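Local atomic coordinates of putative alpha-N-acetylgalactosaminidase (Bacillus halodurans C-125, PDB entry 3CC1), a protein that probably hydrolyses terminal alpha-linked N-acetylgalactosamine from glycoconjugates, as a putative alpha-N-acetylgalactosaminidase with an alpha-galactosidase-type barrel and beta-sandwich. Residues A[69-80]-A[119-130]; A[306-315]-A[337-347]. All coordinates share one frame; numbering follows the deposited sequence.

Contact 1. Residues A[69-80]-A[119-130]; sequences FAPLCMDEYGRL and PRQAVYENSPVL
Gln121, on the first turn of helix 120-125, reaches across to Leu72 and pairs with its backbone as a neighbouring strand residue would. Its CB lies beside Met74 SE. Gln121 CG, still against the selenomethionine, is 4.1 Å from Met74 CE. Having CG opposite the backbone N (chi1 -174°) and an extended chain beyond carries the amide clear of the helix. There OE1 accepts from Leu72 N at 2.9 Å, in the carbonyl plane and on a lone pair, while NE2 donates to Leu72 O at 2.9 Å, nearly in its own amide plane. Two bonds to one residue fix the flip of the amide, and an alanine here would probably leave both Leu72 backbone groups without these mates and open a gap beside Met74.

Met74 SE lies 3.9 Å from Ala122 CB, and the bend at chi3 (72°) turns CE toward Glu125 OE1 and Ser127 OG. Beyond it, Gly78 passes close over Ala122 and Ser127; a CB on it would press tightly on both. At the far end Leu130 CD1 sits over the centre of the Tyr77 ring, a CH-pi contact 3.8 Å from the centroid, and CD2 lies over the Arg79 guanidinium. That guanidinium is held by Asp75, whose OD2 takes Arg79 NE on its syn lone pair at 2.8 Å.

Phe69 of a second subunit packs on Gln121. The loop has no regular structure, so its position against the helix rests on side chains: the amide fixes Leu72, and a water donating to both Phe69 O and Glu125 OE2 joins that carboxylate to the loop.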
loop_
_atom_site.group_PDB
_atom_site.type_symbol
_atom_site.label_atom_id
_atom_site.label_comp_id
_atom_site.label_asym_id
_atom_site.label_seq_id
_atom_site.Cartn_x
_atom_site.Cartn_y
_atom_site.Cartn_z
ATOM N N PHE A 69 -16.647 -32.282 34.475
ATOM C CA PHE A 69 -18.061 -32.001 34.184
ATOM C C PHE A 69 -18.321 -30.507 34.177
ATOM O O PHE A 69 -19.386 -30.051 33.791
ATOM C CB PHE A 69 -18.953 -32.663 35.222
ATOM C CG PHE A 69 -18.857 -34.154 35.201
ATOM C CD1 PHE A 69 -19.110 -34.847 34.015
ATOM C CD2 PHE A 69 -18.460 -34.859 36.330
ATOM C CE1 PHE A 69 -18.985 -36.251 33.966
ATOM C CE2 PHE A 69 -18.343 -36.261 36.302
ATOM C CZ PHE A 69 -18.609 -36.955 35.119
ATOM N N ALA A 70 -17.338 -29.754 34.639
ATOM C CA ALA A 70 -17.429 -28.281 34.712
ATOM C C ALA A 70 -16.005 -27.748 34.827
ATOM O O ALA A 70 -15.557 -27.457 35.911
ATOM C CB ALA A 70 -18.212 -27.858 35.944
ATOM N N PRO A 71 -15.284 -27.677 33.715
ATOM C CA PRO A 71 -13.825 -27.561 33.807
ATOM C C PRO A 71 -13.274 -26.183 34.195
ATOM O O PRO A 71 -12.166 -26.112 34.771
ATOM C CB PRO A 71 -13.347 -27.978 32.416
ATOM C CG PRO A 71 -14.490 -27.829 31.546
ATOM C CD PRO A 71 -15.723 -28.116 32.384
ATOM N N LEU A 72 -14.015 -25.108 33.926
ATOM C CA LEU A 72 -13.584 -23.769 34.390
ATOM C C LEU A 72 -14.031 -23.568 35.841
ATOM O O LEU A 72 -15.128 -24.012 36.255
ATOM C CB LEU A 72 -14.118 -22.627 33.520
ATOM C CG LEU A 72 -13.824 -22.642 32.027
ATOM C CD1 LEU A 72 -14.320 -21.294 31.387
ATOM C CD2 LEU A 72 -12.391 -22.904 31.729
ATOM N N CYS A 73 -13.175 -22.912 36.617
ATOM C CA CYS A 73 -13.495 -22.600 38.002
ATOM C C CYS A 73 -14.497 -21.476 37.983
ATOM O O CYS A 73 -14.254 -20.448 37.394
ATOM C CB CYS A 73 -12.263 -22.152 38.766
ATOM S SG CYS A 73 -11.041 -23.438 38.868
HETATM N N MSE A 74 -15.640 -21.701 38.600
HETATM C CA MSE A 74 -16.748 -20.784 38.438
HETATM C C MSE A 74 -17.665 -20.888 39.653
HETATM O O MSE A 74 -17.892 -21.983 40.137
HETATM C CB MSE A 74 -17.545 -21.169 37.175
HETATM C CG MSE A 74 -18.458 -20.053 36.616
HETATM SE SE MSE A 74 -19.456 -20.731 35.073
HETATM C CE MSE A 74 -20.716 -21.925 35.877
ATOM N N ASP A 75 -18.227 -19.763 40.094
ATOM C CA ASP A 75 -19.181 -19.782 41.184
ATOM C C ASP A 75 -20.575 -20.098 40.694
ATOM O O ASP A 75 -20.811 -20.337 39.512
ATOM C CB ASP A 75 -19.100 -18.528 42.064
ATOM C CG ASP A 75 -19.718 -17.283 41.458
ATOM O OD1 ASP A 75 -20.479 -17.387 40.475
ATOM O OD2 ASP A 75 -19.471 -16.171 42.030
ATOM N N GLU A 76 -21.491 -20.203 41.647
ATOM C CA GLU A 76 -22.847 -20.627 41.351
ATOM C C GLU A 76 -23.646 -19.615 40.555
ATOM O O GLU A 76 -24.718 -19.930 40.086
ATOM C CB GLU A 76 -23.615 -21.009 42.634
ATOM C CG GLU A 76 -23.487 -20.083 43.799
ATOM C CD GLU A 76 -23.588 -20.850 45.158
ATOM O OE1 GLU A 76 -24.736 -21.157 45.591
ATOM O OE2 GLU A 76 -22.520 -21.112 45.771
ATOM N N TYR A 77 -23.114 -18.409 40.407
ATOM C CA TYR A 77 -23.806 -17.312 39.694
ATOM C C TYR A 77 -23.131 -17.029 38.358
ATOM O O TYR A 77 -23.302 -15.977 37.774
ATOM C CB TYR A 77 -23.821 -16.052 40.556
ATOM C CG TYR A 77 -24.382 -16.338 41.921
ATOM C CD1 TYR A 77 -25.712 -16.677 42.082
ATOM C CD2 TYR A 77 -23.564 -16.297 43.047
ATOM C CE1 TYR A 77 -26.227 -16.976 43.326
ATOM C CE2 TYR A 77 -24.076 -16.579 44.307
ATOM C CZ TYR A 77 -25.407 -16.925 44.424
ATOM O OH TYR A 77 -25.889 -17.163 45.689
ATOM N N GLY A 78 -22.319 -17.974 37.908
ATOM C CA GLY A 78 -21.758 -17.900 36.571
ATOM C C GLY A 78 -20.559 -16.970 36.478
ATOM O O GLY A 78 -20.172 -16.539 35.386
ATOM N N ARG A 79 -19.949 -16.705 37.625
ATOM C CA ARG A 79 -18.732 -15.898 37.713
ATOM C C ARG A 79 -17.454 -16.711 37.845
ATOM O O ARG A 79 -17.255 -17.471 38.798
ATOM C CB ARG A 79 -18.845 -14.926 38.886
ATOM C CG ARG A 79 -20.147 -14.123 38.863
ATOM C CD ARG A 79 -20.181 -13.035 39.918
ATOM N NE ARG A 79 -20.180 -13.602 41.262
ATOM C CZ ARG A 79 -20.362 -12.905 42.377
ATOM N NH1 ARG A 79 -20.563 -11.598 42.332
ATOM N NH2 ARG A 79 -20.350 -13.528 43.542
ATOM N N LEU A 80 -16.541 -16.477 36.909
ATOM C CA LEU A 80 -15.294 -17.196 36.862
ATOM C C LEU A 80 -14.399 -16.846 38.083
ATOM O O LEU A 80 -14.405 -15.728 38.584
ATOM C CB LEU A 80 -14.577 -16.959 35.527
ATOM C CG LEU A 80 -15.250 -17.448 34.244
ATOM C CD1 LEU A 80 -14.577 -16.816 33.014
ATOM C CD2 LEU A 80 -15.199 -18.976 34.236
ATOM N N PRO A 119 -19.631 -17.128 30.748
ATOM C CA PRO A 119 -19.039 -18.377 30.313
ATOM C C PRO A 119 -20.039 -19.305 29.662
ATOM O O PRO A 119 -21.173 -19.375 30.061
ATOM C CB PRO A 119 -18.536 -18.986 31.634
ATOM C CG PRO A 119 -18.261 -17.798 32.502
ATOM C CD PRO A 119 -19.382 -16.862 32.190
ATOM N N ARG A 120 -19.593 -20.043 28.666
ATOM C CA ARG A 120 -20.474 -20.998 28.050
ATOM C C ARG A 120 -20.942 -22.027 29.087
ATOM O O ARG A 120 -22.015 -22.590 28.998
ATOM C CB ARG A 120 -19.723 -21.704 26.915
ATOM C CG ARG A 120 -19.340 -20.778 25.775
ATOM C CD ARG A 120 -18.990 -21.631 24.566
ATOM N NE ARG A 120 -18.418 -20.812 23.525
ATOM C CZ ARG A 120 -18.063 -21.284 22.337
ATOM N NH1 ARG A 120 -18.289 -22.546 22.039
ATOM N NH2 ARG A 120 -17.481 -20.504 21.460
ATOM N N GLN A 121 -20.061 -22.289 30.037
ATOM C CA GLN A 121 -20.295 -23.215 31.134
ATOM C C GLN A 121 -21.475 -22.757 32.022
ATOM O O GLN A 121 -22.256 -23.588 32.501
ATOM C CB GLN A 121 -19.027 -23.339 31.947
ATOM C CG GLN A 121 -19.106 -24.388 33.042
ATOM C CD GLN A 121 -17.730 -24.588 33.709
ATOM O OE1 GLN A 121 -16.763 -24.919 33.049
ATOM N NE2 GLN A 121 -17.667 -24.391 35.010
ATOM N N ALA A 122 -21.603 -21.437 32.202
ATOM C CA ALA A 122 -22.748 -20.851 32.891
ATOM C C ALA A 122 -24.017 -21.066 32.080
ATOM O O ALA A 122 -25.077 -21.334 32.618
ATOM C CB ALA A 122 -22.510 -19.355 33.172
ATOM N N VAL A 123 -23.908 -20.974 30.776
ATOM C CA VAL A 123 -25.091 -21.122 29.918
ATOM C C VAL A 123 -25.543 -22.581 29.997
ATOM O O VAL A 123 -26.713 -22.877 30.196
ATOM C CB VAL A 123 -24.827 -20.610 28.481
ATOM C CG1 VAL A 123 -25.984 -20.975 27.576
ATOM C CG2 VAL A 123 -24.571 -19.075 28.485
ATOM N N TYR A 124 -24.576 -23.501 29.904
ATOM C CA TYR A 124 -24.846 -24.943 30.047
ATOM C C TYR A 124 -25.563 -25.239 31.348
ATOM O O TYR A 124 -26.558 -25.937 31.368
ATOM C CB TYR A 124 -23.538 -25.735 30.028
ATOM C CG TYR A 124 -23.637 -27.193 30.465
ATOM C CD1 TYR A 124 -24.362 -28.126 29.737
ATOM C CD2 TYR A 124 -22.945 -27.642 31.584
ATOM C CE1 TYR A 124 -24.416 -29.458 30.141
ATOM C CE2 TYR A 124 -23.002 -28.947 31.992
ATOM C CZ TYR A 124 -23.725 -29.851 31.270
ATOM O OH TYR A 124 -23.753 -31.157 31.712
ATOM N N GLU A 125 -25.050 -24.673 32.429
ATOM C CA GLU A 125 -25.530 -25.002 33.767
ATOM C C GLU A 125 -26.774 -24.186 34.072
ATOM O O GLU A 125 -27.445 -24.411 35.055
ATOM C CB GLU A 125 -24.464 -24.704 34.823
ATOM C CG GLU A 125 -23.251 -25.672 34.816
ATOM C CD GLU A 125 -22.210 -25.383 35.931
ATOM O OE1 GLU A 125 -22.571 -24.702 36.912
ATOM O OE2 GLU A 125 -21.019 -25.805 35.830
ATOM N N ASN A 126 -27.065 -23.230 33.213
ATOM C CA ASN A 126 -28.133 -22.271 33.422
ATOM C C ASN A 126 -28.016 -21.552 34.759
ATOM O O ASN A 126 -28.983 -21.398 35.497
ATOM C CB ASN A 126 -29.504 -22.928 33.292
ATOM C CG ASN A 126 -30.603 -21.903 33.029
ATOM O OD1 ASN A 126 -30.371 -20.862 32.427
ATOM N ND2 ASN A 126 -31.797 -22.200 33.489
ATOM N N SER A 127 -26.814 -21.067 35.033
ATOM C CA SER A 127 -26.509 -20.407 36.297
ATOM C C SER A 127 -27.406 -19.190 36.522
ATOM O O SER A 127 -27.599 -18.382 35.618
ATOM C CB SER A 127 -25.051 -19.968 36.312
ATOM O OG SER A 127 -24.216 -21.070 36.042
ATOM N N PRO A 128 -27.952 -19.049 37.748
ATOM C CA PRO A 128 -28.662 -17.809 38.111
ATOM C C PRO A 128 -27.767 -16.571 38.083
ATOM O O PRO A 128 -26.589 -16.608 38.437
ATOM C CB PRO A 128 -29.161 -18.090 39.541
ATOM C CG PRO A 128 -28.193 -19.099 40.078
ATOM C CD PRO A 128 -27.864 -19.988 38.880
ATOM N N VAL A 129 -28.352 -15.482 37.623
ATOM C CA VAL A 129 -27.697 -14.200 37.635
ATOM C C VAL A 129 -27.971 -13.505 38.966
ATOM O O VAL A 129 -29.106 -13.243 39.355
ATOM C CB VAL A 129 -28.110 -13.323 36.415
ATOM C CG1 VAL A 129 -27.482 -11.921 36.529
ATOM C CG2 VAL A 129 -27.734 -14.017 35.084
ATOM N N LEU A 130 -26.894 -13.214 39.669
ATOM C CA LEU A 130 -26.975 -12.625 41.001
ATOM C C LEU A 130 -27.624 -11.248 40.951
ATOM O O LEU A 130 -27.257 -10.408 40.150
ATOM C CB LEU A 130 -25.573 -12.534 41.604
ATOM C CG LEU A 130 -25.408 -12.153 43.057
ATOM C CD1 LEU A 130 -26.147 -13.155 44.000
ATOM C CD2 LEU A 130 -23.912 -12.083 43.346
HETATM O O HOH W 1 -20.808 -27.554 33.791
HETATM O O HOH W 2 -20.831 -23.508 39.291
HETATM O O HOH W 3 -24.092 -22.679 38.118
HETATM O O HOH W 4 -24.153 -13.415 38.285
HETATM O O HOH W 5 -25.108 -16.546 35.546
#

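Contact 2. Residues A[306-315]-A[337-347]. Unlike the reference sequence in segment 306-315: His312 (reference Arg).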
loop_
_atom_site.group_PDB
_atom_site.type_symbol
_atom_site.label_atom_id
_atom_site.label_comp_id
_atom_site.label_asym_id
_atom_site.label_seq_id
_atom_site.Cartn_x
_atom_site.Cartn_y
_atom_site.Cartn_z
ATOM N N ASN A 306 11.129 4.034 22.411
ATOM C CA ASN A 306 11.037 5.430 21.966
ATOM C C ASN A 306 9.639 5.747 21.416
ATOM O O ASN A 306 9.062 6.777 21.716
ATOM C CB ASN A 306 12.121 5.756 20.926
ATOM C CG ASN A 306 13.509 5.935 21.552
ATOM O OD1 ASN A 306 13.637 6.316 22.727
ATOM N ND2 ASN A 306 14.546 5.669 20.776
ATOM N N LEU A 307 9.107 4.856 20.600
ATOM C CA LEU A 307 7.794 5.054 19.995
ATOM C C LEU A 307 6.683 4.958 21.049
ATOM O O LEU A 307 5.739 5.787 21.077
ATOM C CB LEU A 307 7.556 4.028 18.845
ATOM C CG LEU A 307 6.133 4.039 18.278
ATOM C CD1 LEU A 307 5.847 5.421 17.675
ATOM C CD2 LEU A 307 5.864 2.893 17.231
ATOM N N TRP A 308 6.782 3.947 21.907
ATOM C CA TRP A 308 5.838 3.722 22.997
ATOM C C TRP A 308 5.837 4.924 23.941
ATOM O O TRP A 308 4.803 5.372 24.368
ATOM C CB TRP A 308 6.194 2.479 23.829
ATOM C CG TRP A 308 5.621 1.119 23.413
ATOM C CD1 TRP A 308 4.990 0.243 24.236
ATOM C CD2 TRP A 308 5.681 0.471 22.118
ATOM N NE1 TRP A 308 4.643 -0.896 23.555
ATOM C CE2 TRP A 308 5.059 -0.788 22.255
ATOM C CE3 TRP A 308 6.172 0.836 20.866
ATOM C CZ2 TRP A 308 4.947 -1.678 21.208
ATOM C CZ3 TRP A 308 6.055 -0.073 19.804
ATOM C CH2 TRP A 308 5.442 -1.303 19.987
ATOM N N ALA A 309 7.009 5.444 24.236
ATOM C CA ALA A 309 7.129 6.649 25.099
ATOM C C ALA A 309 6.462 7.872 24.476
ATOM O O ALA A 309 5.616 8.494 25.083
ATOM C CB ALA A 309 8.609 6.967 25.399
ATOM N N ILE A 310 6.815 8.165 23.231
ATOM C CA ILE A 310 6.423 9.413 22.577
ATOM C C ILE A 310 4.941 9.420 22.226
ATOM O O ILE A 310 4.347 10.484 22.112
ATOM C CB ILE A 310 7.279 9.677 21.311
ATOM C CG1 ILE A 310 7.295 11.181 20.960
ATOM C CG2 ILE A 310 6.772 8.846 20.120
ATOM C CD1 ILE A 310 8.433 11.929 21.544
ATOM N N CYS A 311 4.304 8.251 22.128
ATOM C CA CYS A 311 2.863 8.256 21.845
ATOM C C CYS A 311 1.937 7.989 23.069
ATOM O O CYS A 311 0.712 7.945 22.939
ATOM C CB CYS A 311 2.539 7.367 20.646
ATOM S SG CYS A 311 2.424 5.672 21.020
ATOM N N HIS A 312 2.530 7.888 24.258
ATOM C CA HIS A 312 1.773 7.657 25.511
ATOM C C HIS A 312 1.131 6.262 25.573
ATOM O O HIS A 312 0.046 6.104 26.096
ATOM C CB HIS A 312 0.676 8.706 25.697
ATOM C CG HIS A 312 1.173 10.084 26.026
ATOM N ND1 HIS A 312 2.070 10.331 27.040
ATOM C CD2 HIS A 312 0.842 11.294 25.517
ATOM C CE1 HIS A 312 2.288 11.629 27.127
ATOM N NE2 HIS A 312 1.541 12.238 26.226
ATOM N N SER A 313 1.805 5.245 25.056
ATOM C CA SER A 313 1.304 3.898 25.203
ATOM C C SER A 313 1.454 3.459 26.681
ATOM O O SER A 313 2.473 3.796 27.337
ATOM C CB SER A 313 2.091 2.939 24.293
ATOM O OG SER A 313 1.573 1.600 24.336
ATOM N N PRO A 314 0.485 2.686 27.197
ATOM C CA PRO A 314 0.814 1.965 28.423
ATOM C C PRO A 314 2.108 1.210 28.271
ATOM O O PRO A 314 2.446 0.780 27.183
ATOM C CB PRO A 314 -0.346 0.982 28.610
ATOM C CG PRO A 314 -1.430 1.480 27.770
ATOM C CD PRO A 314 -0.856 2.350 26.692
ATOM N N LEU A 315 2.829 1.088 29.371
ATOM C CA LEU A 315 4.098 0.383 29.430
ATOM C C LEU A 315 3.899 -0.839 30.308
ATOM O O LEU A 315 3.959 -0.739 31.529
ATOM C CB LEU A 315 5.206 1.291 30.030
ATOM C CG LEU A 315 5.524 2.577 29.245
ATOM C CD1 LEU A 315 6.718 3.402 29.900
ATOM C CD2 LEU A 315 5.785 2.306 27.748
ATOM N N ILE A 337 13.132 9.175 29.820
ATOM C CA ILE A 337 12.222 8.439 28.918
ATOM C C ILE A 337 10.824 8.275 29.524
ATOM O O ILE A 337 9.816 8.439 28.862
ATOM C CB ILE A 337 12.821 7.022 28.560
ATOM C CG1 ILE A 337 14.121 7.187 27.750
ATOM C CG2 ILE A 337 11.814 6.118 27.878
ATOM C CD1 ILE A 337 14.018 7.992 26.387
ATOM N N LEU A 338 10.778 7.884 30.786
ATOM C CA LEU A 338 9.519 7.654 31.460
ATOM C C LEU A 338 8.751 8.945 31.570
ATOM O O LEU A 338 7.534 8.989 31.480
ATOM C CB LEU A 338 9.749 7.069 32.851
ATOM C CG LEU A 338 10.389 5.664 32.917
ATOM C CD1 LEU A 338 10.597 5.242 34.405
ATOM C CD2 LEU A 338 9.574 4.662 32.075
ATOM N N SER A 339 9.483 10.028 31.766
ATOM C CA SER A 339 8.835 11.310 31.842
ATOM C C SER A 339 8.167 11.745 30.505
ATOM O O SER A 339 7.119 12.412 30.489
ATOM C CB SER A 339 9.841 12.322 32.343
ATOM O OG SER A 339 9.297 13.592 32.142
ATOM N N ILE A 340 8.735 11.325 29.386
ATOM C CA ILE A 340 8.082 11.559 28.081
ATOM C C ILE A 340 6.725 10.841 28.073
ATOM O O ILE A 340 5.686 11.448 27.775
ATOM C CB ILE A 340 8.975 11.132 26.872
ATOM C CG1 ILE A 340 10.245 11.971 26.870
ATOM C CG2 ILE A 340 8.231 11.278 25.555
ATOM C CD1 ILE A 340 11.378 11.454 26.040
ATOM N N ASN A 341 6.746 9.552 28.415
ATOM C CA ASN A 341 5.516 8.719 28.408
ATOM C C ASN A 341 4.469 9.221 29.413
ATOM O O ASN A 341 3.241 9.213 29.166
ATOM C CB ASN A 341 5.876 7.275 28.743
ATOM C CG ASN A 341 4.653 6.355 28.786
ATOM O OD1 ASN A 341 4.097 6.090 29.852
ATOM N ND2 ASN A 341 4.240 5.875 27.629
ATOM N N GLN A 342 4.957 9.699 30.552
ATOM C CA GLN A 342 4.066 10.012 31.682
ATOM C C GLN A 342 3.648 11.495 31.794
ATOM O O GLN A 342 2.633 11.815 32.445
ATOM C CB GLN A 342 4.718 9.605 33.015
ATOM C CG GLN A 342 4.872 8.094 33.238
ATOM C CD GLN A 342 3.530 7.415 33.441
ATOM O OE1 GLN A 342 2.916 7.578 34.477
ATOM N NE2 GLN A 342 3.061 6.696 32.431
ATOM N N LYS A 343 4.450 12.380 31.193
ATOM C CA LYS A 343 4.281 13.824 31.409
ATOM C C LYS A 343 4.193 14.710 30.166
ATOM O O LYS A 343 3.736 15.845 30.250
ATOM C CB LYS A 343 5.414 14.341 32.308
ATOM C CG LYS A 343 5.409 13.759 33.726
ATOM C CD LYS A 343 4.227 14.284 34.554
ATOM C CE LYS A 343 4.073 13.581 35.923
ATOM N NZ LYS A 343 3.203 12.366 35.863
ATOM N N SER A 344 4.645 14.224 29.016
ATOM C CA SER A 344 4.700 15.092 27.829
ATOM C C SER A 344 3.308 15.339 27.220
ATOM O O SER A 344 2.358 14.596 27.447
ATOM C CB SER A 344 5.691 14.544 26.795
ATOM O OG SER A 344 5.188 13.410 26.150
ATOM N N VAL A 345 3.221 16.424 26.458
ATOM C CA VAL A 345 2.002 16.821 25.777
ATOM C C VAL A 345 2.265 17.148 24.306
ATOM O O VAL A 345 3.403 17.169 23.869
ATOM C CB VAL A 345 1.348 18.041 26.491
ATOM C CG1 VAL A 345 0.922 17.651 27.902
ATOM C CG2 VAL A 345 2.334 19.282 26.482
ATOM N N LEU A 346 1.213 17.356 23.541
ATOM C CA LEU A 346 1.342 17.736 22.125
ATOM C C LEU A 346 2.007 16.633 21.285
ATOM O O LEU A 346 2.578 16.863 20.226
ATOM C CB LEU A 346 2.116 19.048 22.031
ATOM C CG LEU A 346 1.390 20.278 22.582
ATOM C CD1 LEU A 346 2.336 21.483 22.509
ATOM C CD2 LEU A 346 0.038 20.550 21.903
ATOM N N ASN A 347 1.899 15.426 21.787
ATOM C CA ASN A 347 2.471 14.219 21.160
ATOM C C ASN A 347 1.965 14.035 19.754
ATOM O O ASN A 347 0.764 13.990 19.519
ATOM C CB ASN A 347 2.158 12.995 22.006
ATOM C CG ASN A 347 2.581 13.191 23.432
ATOM O OD1 ASN A 347 1.948 13.948 24.154
ATOM N ND2 ASN A 347 3.708 12.571 23.825
#
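His312, the positive-phi residue of the Schellman motif that ends helix 298-310, puts its ring edge against the C-terminal end of helix 335-343. Its ND1 donates to Asn341 O at 2.7 Å; the acceptor lies in the ring plane. NE2 makes two weak bonds, to Ser344 O at 2.8 Å and to Asn347 OD1. Both nitrogens face oxygen acceptors, consistent with a doubly protonated ring, though the NE2 bonds are weak.

The Asn347 and His312 side chains cross at about a right angle, ring and amide planes 56° apart, with ND2 over one face of the imidazole. This amide nitrogen is shared out between Ile310 O, 2.8 Å away, and Ser344 OG, whose own proton goes to Ile340 O. Asn341, with CG opposite the backbone N (chi1 179°), sends ND2 to Ser313 O at 2.7 Å, with a weaker bond to Trp308 O, and OD1 accepts from Gln342 NE2. The polar atoms of this buried network therefore largely answer one another.

Ala309 lies where the backbones come closest, its CA 4.2 Å from Asn341 CA, and its CB packs on Ile337 CG2. The axes of helical segments 306-310 and 337-343 approach to 8.1 Å at 39°. Ile310 touches Trp359 of strand 356-362 and, with Ile340, Met426 of strand 424-431, and helix 247-262 packs against Trp308, placing the contact between the barrel and the beta-sandwich.

In the fold
From the N terminus, the chain leaves strand 49-52 of the parallel barrel sheet, runs through the long loop containing 69-80, and passes helix 97-105 and strand 109-115 before contact 1 closes that excursion against helix 120-125. Contact 2 opens only much later: helix 298-310 leads into strand 315-317, the last in the parallel sheet, and helix 335-343 folds back on the end of helix 298-310 before strand 345-353 enters the antiparallel sheet. The two are in series, neither nested nor crossed, with centres about 41 Å apart on opposite sides of the chain's centre. Contact 1 fastens loops at one barrel end, beside another subunit; contact 2 joins barrel to sandwich.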